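Local coordinates for protein endo-1,4-b-d-mannanase (Trichoderma reesei, PDB 1QNR) that hydrolyses internal beta-1,4-linked mannosidic bonds in mannans, as an endo-acting enzyme of glycoside hydrolase family 5, at residues 331-335 against 336-340; 272-275 against 276-279; 147-150 against 151-155. All blocks are in the same frame, centred on the assembly; numbering follows the deposited sequence.

Interaction 1 (331-335 against 336-340)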
ATOM      1  N   ASN A 331      19.670  -9.437   8.024  1.00 10.63           N
ATOM      2  CA  ASN A 331      18.923  -8.207   7.855  1.00 10.80           C
ATOM      3  C   ASN A 331      17.536  -8.350   8.509  1.00 10.52           C
ATOM      4  O   ASN A 331      17.038  -7.308   8.992  1.00 10.45           O
ATOM      5  CB  ASN A 331      18.767  -7.883   6.360  1.00 13.72           C
ATOM      6  CG  ASN A 331      20.034  -7.359   5.657  1.00 15.75           C
ATOM      7  OD1 ASN A 331      20.107  -7.384   4.382  1.00 20.17           O
ATOM      8  ND2 ASN A 331      20.947  -6.883   6.468  1.00 16.43           N
ATOM      9  N   TRP A 332      16.917  -9.517   8.565  1.00  9.90           N
ATOM     10  CA  TRP A 332      15.676  -9.687   9.368  1.00  9.04           C
ATOM     11  C   TRP A 332      15.992  -9.395  10.816  1.00 10.83           C
ATOM     12  O   TRP A 332      15.176  -8.782  11.519  1.00 10.56           O
ATOM     13  CB  TRP A 332      15.098 -11.088   9.094  1.00  9.79           C
ATOM     14  CG  TRP A 332      14.009 -11.526  10.029  1.00  9.58           C
ATOM     15  CD1 TRP A 332      12.656 -11.395   9.869  1.00  8.85           C
ATOM     16  CD2 TRP A 332      14.149 -12.176  11.322  1.00 10.63           C
ATOM     17  NE1 TRP A 332      11.949 -11.878  10.965  1.00 10.92           N
ATOM     18  CE2 TRP A 332      12.872 -12.392  11.843  1.00 11.92           C
ATOM     19  CE3 TRP A 332      15.290 -12.645  12.021  1.00 13.32           C
ATOM     20  CZ2 TRP A 332      12.614 -12.975  13.103  1.00 13.66           C
ATOM     21  CZ3 TRP A 332      15.045 -13.266  13.244  1.00 14.88           C
ATOM     22  CH2 TRP A 332      13.766 -13.436  13.752  1.00 14.92           C
ATOM     23  N   GLN A 333      17.130  -9.888  11.374  1.00 10.57           N
ATOM     24  CA  GLN A 333      17.428  -9.601  12.799  1.00 11.41           C
ATOM     25  C   GLN A 333      17.527  -8.093  12.962  1.00 11.94           C
ATOM     26  O   GLN A 333      16.978  -7.561  13.953  1.00 13.20           O
ATOM     27  CB  GLN A 333      18.745 -10.315  13.223  1.00 12.84           C
ATOM     28  CG  GLN A 333      19.581 -10.048  14.477  0.70 20.03           C
ATOM     29  CD  GLN A 333      21.004 -10.443  14.777  0.70 25.01           C
ATOM     30  OE1 GLN A 333      21.666 -10.274  15.889  0.70 27.81           O
ATOM     31  NE2 GLN A 333      21.884 -11.006  13.892  0.70 22.38           N
ATOM     32  N   CYS A 334      18.263  -7.422  12.117  1.00 10.75           N
ATOM     33  CA  CYS A 334      18.517  -5.983  12.248  1.00 12.03           C
ATOM     34  C   CYS A 334      17.285  -5.047  12.073  1.00 11.86           C
ATOM     35  O   CYS A 334      17.086  -4.114  12.859  1.00 13.43           O
ATOM     36  CB  CYS A 334      19.557  -5.541  11.235  1.00 14.23           C
ATOM     37  SG  CYS A 334      19.967  -3.786  11.221  1.00 14.53           S
ATOM     38  N   LEU A 335      16.478  -5.374  11.051  1.00 10.94           N
ATOM     39  CA  LEU A 335      15.379  -4.470  10.651  1.00 10.57           C
ATOM     40  C   LEU A 335      13.995  -4.915  11.019  1.00  9.43           C
ATOM     41  O   LEU A 335      13.000  -4.184  10.821  1.00 11.09           O
ATOM     42  CB  LEU A 335      15.467  -4.319   9.078  1.00 11.48           C
ATOM     43  CG  LEU A 335      16.734  -3.581   8.622  1.00 11.66           C
ATOM     44  CD1 LEU A 335      16.828  -3.566   7.083  1.00 13.18           C
ATOM     45  CD2 LEU A 335      16.833  -2.159   9.197  1.00 12.88           C
ATOM     46  N   VAL A 336      13.830  -6.170  11.506  1.00  9.74           N
ATOM     47  CA  VAL A 336      12.565  -6.723  11.943  1.00  9.95           C
ATOM     48  C   VAL A 336      12.605  -7.069  13.442  1.00 11.29           C
ATOM     49  O   VAL A 336      11.955  -6.348  14.214  1.00 12.19           O
ATOM     50  CB  VAL A 336      12.109  -7.945  11.073  1.00  9.05           C
ATOM     51  CG1 VAL A 336      10.688  -8.330  11.468  1.00 11.53           C
ATOM     52  CG2 VAL A 336      12.186  -7.572   9.593  1.00 11.93           C
ATOM     53  N   LYS A 337      13.320  -8.128  13.841  1.00 12.01           N
ATOM     54  CA  LYS A 337      13.285  -8.486  15.297  1.00 11.94           C
ATOM     55  C   LYS A 337      13.831  -7.321  16.120  1.00 11.71           C
ATOM     56  O   LYS A 337      13.076  -7.071  17.128  1.00 13.46           O
ATOM     57  CB  LYS A 337      14.129  -9.766  15.470  1.00 16.96           C
ATOM     58  CG  LYS A 337      14.081 -10.222  16.931  1.00 21.47           C
ATOM     59  CD  LYS A 337      14.677 -11.569  17.256  1.00 29.85           C
ATOM     60  CE  LYS A 337      15.381 -11.496  18.632  1.00 33.24           C
ATOM     61  NZ  LYS A 337      14.405 -11.265  19.734  1.00 34.08           N
ATOM     62  N   ASN A 338      14.906  -6.631  15.850  1.00 12.60           N
ATOM     63  CA  ASN A 338      15.395  -5.559  16.764  1.00 13.09           C
ATOM     64  C   ASN A 338      14.417  -4.411  16.764  1.00 13.19           C
ATOM     65  O   ASN A 338      14.238  -3.730  17.812  1.00 15.73           O
ATOM     66  CB  ASN A 338      16.793  -5.036  16.422  1.00 14.65           C
ATOM     67  CG  ASN A 338      17.957  -6.033  16.638  1.00 14.52           C
ATOM     68  OD1 ASN A 338      19.101  -5.782  16.119  1.00 20.17           O
ATOM     69  ND2 ASN A 338      17.632  -7.152  17.218  1.00 13.63           N
ATOM     70  N   HIS A 339      13.732  -4.098  15.637  1.00 12.93           N
ATOM     71  CA  HIS A 339      12.784  -2.977  15.613  1.00 11.26           C
ATOM     72  C   HIS A 339      11.517  -3.301  16.342  1.00 11.83           C
ATOM     73  O   HIS A 339      11.067  -2.485  17.218  1.00 12.20           O
ATOM     74  CB  HIS A 339      12.465  -2.678  14.119  1.00 11.71           C
ATOM     75  CG  HIS A 339      11.578  -1.481  13.946  1.00 12.21           C
ATOM     76  ND1 HIS A 339      11.741  -0.266  14.645  1.00 11.39           N
ATOM     77  CD2 HIS A 339      10.524  -1.275  13.100  1.00 12.62           C
ATOM     78  CE1 HIS A 339      10.827   0.597  14.221  1.00 12.34           C
ATOM     79  NE2 HIS A 339      10.063   0.035  13.255  1.00 11.55           N
ATOM     80  N   VAL A 340      10.947  -4.506  16.186  1.00 12.31           N
ATOM     81  CA  VAL A 340       9.799  -4.932  17.010  1.00 12.67           C
ATOM     82  C   VAL A 340      10.176  -4.910  18.508  1.00 14.59           C
ATOM     83  O   VAL A 340       9.342  -4.451  19.326  1.00 13.99           O
ATOM     84  CB  VAL A 340       9.305  -6.347  16.576  1.00 13.73           C
ATOM     85  CG1 VAL A 340       8.253  -6.928  17.556  1.00 16.83           C
ATOM     86  CG2 VAL A 340       8.712  -6.217  15.142  1.00 12.85           C
TER
HETATM   87  O   HOH W   1      19.065  -3.147  14.775  1.00 18.85           O
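Two aliphatic carbons from the next turn lie over one face of the Trp332 indole: Val336 CB sits above the five-membered ring, 4.1 Å from its centroid, and Lys337 CB above the six-membered ring, 4.2 Å from its centroid. Both are CH-pi contacts. Val336 crosses the indole at about a right angle, its CB coming within 3.7 Å of Trp332 CD1 at the pyrrole end. The indole reaches them because CG of Trp332 stands anti to the backbone N (chi1 168°), which leans the ring along the helix toward residues four and five places on. At its rim NE1 is hydrogen-bonded to Ser48 OG, and Tyr327 meets the indole edge-to-face.

Beneath the ring the helix widens into a pi-type turn. Trp332 O is gripped by two amides: Val336 N at 2.9 Å, above the carbonyl plane, and Lys337 N at 3.0 Å, nearly in line with C=O. Gln333 O then takes Asn338 N, also five residues on. Cys334 O bonds instead to a water, which gives its other hydrogen to Asn338 OD1 at 3.0 Å and so ties the amide to the widened turn.

Helix 330-343 is clamped against helix 283-295 by the Cys334-Cys284 disulfide and by Leu335 O, which accepts from Gln291 NE2. His339 reaches inward to Asp303 on strand 300-309, while Val336 packs on Ser48 and Leu50, just after helix 35-47.

Interaction 2 (272-275 against 276-279)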
ATOM      1  N   CYS A 272       0.093   9.503  10.282  1.00  9.46           N
ATOM      2  CA  CYS A 272       0.757   9.147   9.037  1.00  9.36           C
ATOM      3  C   CYS A 272       1.285   7.712   9.142  1.00  9.72           C
ATOM      4  O   CYS A 272       1.642   7.187  10.220  1.00 11.02           O
ATOM      5  CB  CYS A 272       2.066   9.949   8.904  1.00 12.20           C
ATOM      6  SG  CYS A 272       2.122  11.319   7.714  1.00 13.47           S
ATOM      7  N   VAL A 273       1.311   6.988   7.981  1.00  9.68           N
ATOM      8  CA  VAL A 273       1.943   5.659   7.854  1.00  8.55           C
ATOM      9  C   VAL A 273       3.122   5.783   6.870  1.00  8.27           C
ATOM     10  O   VAL A 273       2.948   6.233   5.712  1.00  9.02           O
ATOM     11  CB  VAL A 273       0.964   4.559   7.364  1.00  8.76           C
ATOM     12  CG1 VAL A 273       1.664   3.197   7.133  1.00  9.68           C
ATOM     13  CG2 VAL A 273      -0.160   4.360   8.395  1.00 10.79           C
ATOM     14  N   PHE A 274       4.301   5.403   7.366  1.00  8.67           N
ATOM     15  CA  PHE A 274       5.549   5.362   6.572  1.00  7.16           C
ATOM     16  C   PHE A 274       5.474   4.017   5.800  1.00  7.27           C
ATOM     17  O   PHE A 274       5.897   2.969   6.341  1.00  8.44           O
ATOM     18  CB  PHE A 274       6.723   5.472   7.531  1.00  7.17           C
ATOM     19  CG  PHE A 274       8.136   5.435   7.045  1.00  7.85           C
ATOM     20  CD1 PHE A 274       8.419   5.743   5.707  1.00  8.46           C
ATOM     21  CD2 PHE A 274       9.195   5.138   7.907  1.00  9.02           C
ATOM     22  CE1 PHE A 274       9.772   5.762   5.305  1.00 10.57           C
ATOM     23  CE2 PHE A 274      10.534   5.122   7.509  1.00 10.14           C
ATOM     24  CZ  PHE A 274      10.806   5.467   6.189  1.00 10.32           C
ATOM     25  N   GLU A 275       4.821   4.023   4.641  1.00  7.23           N
ATOM     26  CA  GLU A 275       4.241   2.803   4.037  1.00  6.49           C
ATOM     27  C   GLU A 275       5.168   1.986   3.151  1.00  7.02           C
ATOM     28  O   GLU A 275       4.878   0.794   2.948  1.00  6.69           O
ATOM     29  CB  GLU A 275       2.992   3.258   3.233  1.00  9.12           C
ATOM     30  CG  GLU A 275       2.201   2.121   2.561  1.00  9.58           C
ATOM     31  CD  GLU A 275       0.992   2.638   1.783  1.00  8.24           C
ATOM     32  OE1 GLU A 275       1.158   3.410   0.816  1.00  9.70           O
ATOM     33  OE2 GLU A 275      -0.145   2.140   2.141  1.00  8.55           O
ATOM     34  N   GLU A 276       6.247   2.590   2.624  1.00  6.36           N
ATOM     35  CA  GLU A 276       7.280   1.845   1.906  1.00  7.74           C
ATOM     36  C   GLU A 276       8.627   2.507   2.126  1.00  7.62           C
ATOM     37  O   GLU A 276       8.653   3.766   2.119  1.00  8.53           O
ATOM     38  CB  GLU A 276       7.088   1.796   0.376  1.00  8.56           C
ATOM     39  CG  GLU A 276       5.825   1.113  -0.181  1.00  8.09           C
ATOM     40  CD  GLU A 276       5.816   1.075  -1.669  1.00  9.51           C
ATOM     41  OE1 GLU A 276       6.878   1.358  -2.327  1.00  9.33           O
ATOM     42  OE2 GLU A 276       4.773   0.804  -2.324  1.00 11.23           O
ATOM     43  N   TYR A 277       9.716   1.755   2.209  1.00  8.31           N
ATOM     44  CA  TYR A 277      11.063   2.374   2.221  1.00  8.21           C
ATOM     45  C   TYR A 277      12.107   1.289   1.932  1.00  8.63           C
ATOM     46  O   TYR A 277      11.910   0.113   2.260  1.00  8.59           O
ATOM     47  CB  TYR A 277      11.372   3.067   3.556  1.00  7.82           C
ATOM     48  CG  TYR A 277      11.246   2.220   4.795  1.00  7.58           C
ATOM     49  CD1 TYR A 277      12.285   1.439   5.336  1.00  8.00           C
ATOM     50  CD2 TYR A 277      10.040   2.183   5.541  1.00  8.66           C
ATOM     51  CE1 TYR A 277      12.151   0.702   6.493  1.00  9.54           C
ATOM     52  CE2 TYR A 277       9.894   1.446   6.698  1.00  8.99           C
ATOM     53  CZ  TYR A 277      10.938   0.676   7.196  1.00  8.50           C
ATOM     54  OH  TYR A 277      10.809  -0.088   8.359  1.00  9.50           O
ATOM     55  N   GLY A 278      13.251   1.726   1.390  1.00  8.96           N
ATOM     56  CA  GLY A 278      14.366   0.767   1.225  1.00 10.13           C
ATOM     57  C   GLY A 278      15.623   1.540   0.833  1.00  9.86           C
ATOM     58  O   GLY A 278      15.545   2.608   0.190  1.00 10.96           O
ATOM     59  N   ALA A 279      16.762   0.920   1.115  1.00 11.30           N
ATOM     60  CA  ALA A 279      18.098   1.402   0.662  1.00 12.37           C
ATOM     61  C   ALA A 279      18.765   0.256  -0.062  1.00 13.93           C
ATOM     62  O   ALA A 279      18.875  -0.840   0.499  1.00 14.14           O
ATOM     63  CB  ALA A 279      18.924   1.844   1.875  1.00 13.07           C
TER
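Phe274 has its CG anti to the backbone N (chi1 179°), whereas CG of Tyr277 stands between its own N and carbonyl carbon (chi1 55°), and these two choices fold the rings over one another three residues apart. Strand 272-277, the seventh strand of the TIM barrel of family 5, has an inverse gamma turn centred on Phe274; with it, the helix-like backbone of Glu275 breaks the regular strand, which probably lets the two rings come to one side. The rings form an offset stack, with centroids 4.4 Å apart and planes inclined by 24°. Tyr277 CD2 is set over the middle of the Phe274 ring, and the aromatic contact is tight, CD2 lying 3.4 Å from Phe274 CZ. Tyr277 CB also rests 3.6 Å from Phe274 CE1, so CB and the CD2 side of the tyrosine bear on the phenylalanine. Replacing Phe274 with a serine would probably leave Tyr277 CB and CD2 without the surface they lie on, with a gap beneath the tyrosine ring and that ring freer to shift.

Phe274 also meets the ring of Phe240 on strand 238-242, and the far end of Tyr277 is fixed by bonds of its OH to Asp303 and Gln291. The two glutamates between the aromatics turn elsewhere. Arg54 makes salt bridges to both carboxylates, and each has a second partner: His241 for Glu275, Tyr243 for Glu276. Glu276 stands at the C-terminal end of this strand, where the family carries its nucleophile, and a glycerol lies beside it, consistent with a place in the active site. Although both side chains are held by one arginine, Glu275 OE1 and Glu276 OE2 remain 5.5 Å apart.

Interaction 3 (147-150 against 151-155)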
ATOM      1  N   TYR A 147     -14.715  -2.309 -10.534  1.00  9.06           N
ATOM      2  CA  TYR A 147     -13.729  -3.224  -9.871  1.00  9.71           C
ATOM      3  C   TYR A 147     -13.581  -2.924  -8.402  1.00  9.64           C
ATOM      4  O   TYR A 147     -13.600  -3.876  -7.590  1.00  9.50           O
ATOM      5  CB  TYR A 147     -12.337  -3.047 -10.631  1.00  9.27           C
ATOM      6  CG  TYR A 147     -11.345  -4.051 -10.054  1.00  8.14           C
ATOM      7  CD1 TYR A 147     -11.534  -5.428 -10.328  1.00  8.75           C
ATOM      8  CD2 TYR A 147     -10.289  -3.650  -9.244  1.00  8.49           C
ATOM      9  CE1 TYR A 147     -10.691  -6.379  -9.769  1.00  8.89           C
ATOM     10  CE2 TYR A 147      -9.432  -4.614  -8.682  1.00  8.00           C
ATOM     11  CZ  TYR A 147      -9.684  -5.941  -8.905  1.00  8.33           C
ATOM     12  OH  TYR A 147      -8.836  -6.928  -8.318  1.00  9.37           O
ATOM     13  N   VAL A 148     -13.540  -1.676  -7.977  1.00  8.46           N
ATOM     14  CA  VAL A 148     -13.591  -1.301  -6.552  1.00  8.85           C
ATOM     15  C   VAL A 148     -14.796  -1.980  -5.892  1.00  9.99           C
ATOM     16  O   VAL A 148     -14.672  -2.540  -4.767  1.00 10.79           O
ATOM     17  CB  VAL A 148     -13.624   0.238  -6.382  1.00  9.24           C
ATOM     18  CG1 VAL A 148     -13.900   0.636  -4.927  1.00 10.45           C
ATOM     19  CG2 VAL A 148     -12.314   0.891  -6.838  1.00  9.30           C
ATOM     20  N   GLN A 149     -15.997  -1.819  -6.505  1.00 10.47           N
ATOM     21  CA  GLN A 149     -17.143  -2.502  -5.831  1.00 10.28           C
ATOM     22  C   GLN A 149     -16.956  -4.004  -5.717  1.00 10.29           C
ATOM     23  O   GLN A 149     -17.395  -4.585  -4.655  1.00 11.93           O
ATOM     24  CB  GLN A 149     -18.449  -2.120  -6.601  1.00 13.03           C
ATOM     25  CG  GLN A 149     -19.708  -2.609  -5.877  1.00 13.98           C
ATOM     26  CD  GLN A 149     -20.161  -4.021  -6.048  1.00 17.82           C
ATOM     27  OE1 GLN A 149     -19.842  -4.764  -6.993  1.00 20.65           O
ATOM     28  NE2 GLN A 149     -21.004  -4.521  -5.120  1.00 20.56           N
ATOM     29  N   ALA A 150     -16.415  -4.624  -6.752  1.00  9.32           N
ATOM     30  CA  ALA A 150     -16.250  -6.109  -6.686  1.00 11.81           C
ATOM     31  C   ALA A 150     -15.279  -6.516  -5.596  1.00 12.65           C
ATOM     32  O   ALA A 150     -15.494  -7.590  -4.993  1.00 14.87           O
ATOM     33  CB  ALA A 150     -15.763  -6.600  -8.051  1.00 12.22           C
ATOM     34  N   VAL A 151     -14.229  -5.700  -5.308  1.00 10.54           N
ATOM     35  CA  VAL A 151     -13.311  -6.105  -4.234  1.00  9.73           C
ATOM     36  C   VAL A 151     -13.846  -5.741  -2.872  1.00  8.98           C
ATOM     37  O   VAL A 151     -13.959  -6.606  -1.951  1.00 10.37           O
ATOM     38  CB  VAL A 151     -11.931  -5.413  -4.447  1.00  8.87           C
ATOM     39  CG1 VAL A 151     -10.965  -5.681  -3.246  1.00  9.97           C
ATOM     40  CG2 VAL A 151     -11.269  -5.938  -5.759  1.00 10.71           C
ATOM     41  N   VAL A 152     -14.335  -4.498  -2.692  1.00  9.27           N
ATOM     42  CA  VAL A 152     -14.832  -4.029  -1.394  1.00  9.02           C
ATOM     43  C   VAL A 152     -16.001  -4.891  -0.917  1.00 11.31           C
ATOM     44  O   VAL A 152     -16.051  -5.253   0.293  1.00 11.24           O
ATOM     45  CB  VAL A 152     -15.224  -2.549  -1.374  1.00  9.55           C
ATOM     46  CG1 VAL A 152     -15.918  -2.171  -0.074  1.00 10.16           C
ATOM     47  CG2 VAL A 152     -13.994  -1.651  -1.585  1.00 10.24           C
ATOM     48  N   SER A 153     -16.949  -5.238  -1.843  1.00 11.45           N
ATOM     49  CA  SER A 153     -18.116  -5.999  -1.356  1.00 11.30           C
ATOM     50  C   SER A 153     -17.727  -7.375  -0.880  1.00 12.37           C
ATOM     51  O   SER A 153     -18.549  -7.935  -0.050  1.00 14.61           O
ATOM     52  CB  SER A 153     -19.176  -6.055  -2.451  1.00 15.10           C
ATOM     53  OG  SER A 153     -18.697  -6.762  -3.568  1.00 15.68           O
ATOM     54  N   ARG A 154     -16.592  -7.955  -1.263  1.00 11.71           N
ATOM     55  CA  ARG A 154     -16.230  -9.268  -0.737  1.00 12.03           C
ATOM     56  C   ARG A 154     -15.846  -9.246   0.717  1.00 11.42           C
ATOM     57  O   ARG A 154     -16.010 -10.281   1.452  1.00 14.27           O
ATOM     58  CB  ARG A 154     -15.008  -9.903  -1.522  1.00 14.81           C
ATOM     59  CG  ARG A 154     -15.421 -10.210  -2.944  1.00 14.72           C
ATOM     60  CD  ARG A 154     -14.255 -10.763  -3.793  1.00 12.99           C
ATOM     61  NE  ARG A 154     -14.175 -12.252  -3.787  1.00 12.04           N
ATOM     62  CZ  ARG A 154     -14.949 -13.023  -4.541  1.00 13.23           C
ATOM     63  NH1 ARG A 154     -15.846 -12.483  -5.401  1.00 14.19           N
ATOM     64  NH2 ARG A 154     -14.869 -14.357  -4.479  1.00 13.82           N
ATOM     65  N   TYR A 155     -15.172  -8.151   1.181  1.00  9.88           N
ATOM     66  CA  TYR A 155     -14.520  -8.172   2.500  1.00  9.60           C
ATOM     67  C   TYR A 155     -15.024  -7.035   3.383  1.00  8.18           C
ATOM     68  O   TYR A 155     -14.430  -6.747   4.437  1.00  8.90           O
ATOM     69  CB  TYR A 155     -12.982  -8.066   2.368  1.00 10.88           C
ATOM     70  CG  TYR A 155     -12.418  -8.939   1.241  1.00  9.94           C
ATOM     71  CD1 TYR A 155     -12.582 -10.318   1.272  1.00  9.18           C
ATOM     72  CD2 TYR A 155     -11.678  -8.381   0.198  1.00 11.12           C
ATOM     73  CE1 TYR A 155     -12.130 -11.145   0.226  1.00 10.17           C
ATOM     74  CE2 TYR A 155     -11.212  -9.213  -0.825  1.00 12.30           C
ATOM     75  CZ  TYR A 155     -11.395 -10.564  -0.798  1.00 11.59           C
ATOM     76  OH  TYR A 155     -10.873 -11.326  -1.840  1.00 12.33           O
TER
HETATM   77  O   HOH W   2     -16.976  -9.817  -5.878  1.00 16.89           O
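Val151 CG2 sits over one face of the Tyr147 ring, 3.9 Å from its centroid and nearest to CZ, at 3.5 Å, in a CH-pi contact between residues four apart, one turn of helix. One residue further along, Val148 and Val152 lie side by side and point the same way, with CG1 of Val148 4.1 Å from CG2 of Val152. On the outer side Gln149 O accepts twice from Ser153: from N at 2.9 Å and from OG at 2.8 Å, the hydroxyl being swung back over the preceding turn by a chi1 of 64°. Ala150 O is bonded to a water that in turn accepts from Arg154 NH1, in the plane of the guanidinium group.

Outside partners set these groups in place. Tyr147 OH bonds to Gly57 O, and Asp93 OD1 takes both Arg154 NE, in a salt bridge, and Tyr155 OH. Val151 and Val152 press on Trp164 of strand 161-165, while Val148 and Gln149 pack against helix 178-194. Helix 138-155 thus shields the outside of the barrel, as the helix of a beta-alpha-beta crossover joining the parallel strands 105-109 and 161-165 of a TIM barrel.

The three contacts fall in two layers of one barrel. Interaction 2 is on a barrel strand, its centre about 10 Å from that of the chain; interactions 1 and 3 are on outer helices on opposite sides of the chain's centre, their own centres about 35 Å apart. Interactions 1 and 2 do not touch, their nearest atoms being about 5 Å apart, yet they share partners: Asp303 binds His339 through OD2 and Tyr277 through OD1, and Gln291 serves both Leu335 O and Tyr277 OH. Interaction 3 stands about 26 Å from interaction 2, centre to centre. Of the three, interaction 2 reaches the probable active site, the Glu276 side chain lying about 5 Å from a bound beta-D-mannopyranose.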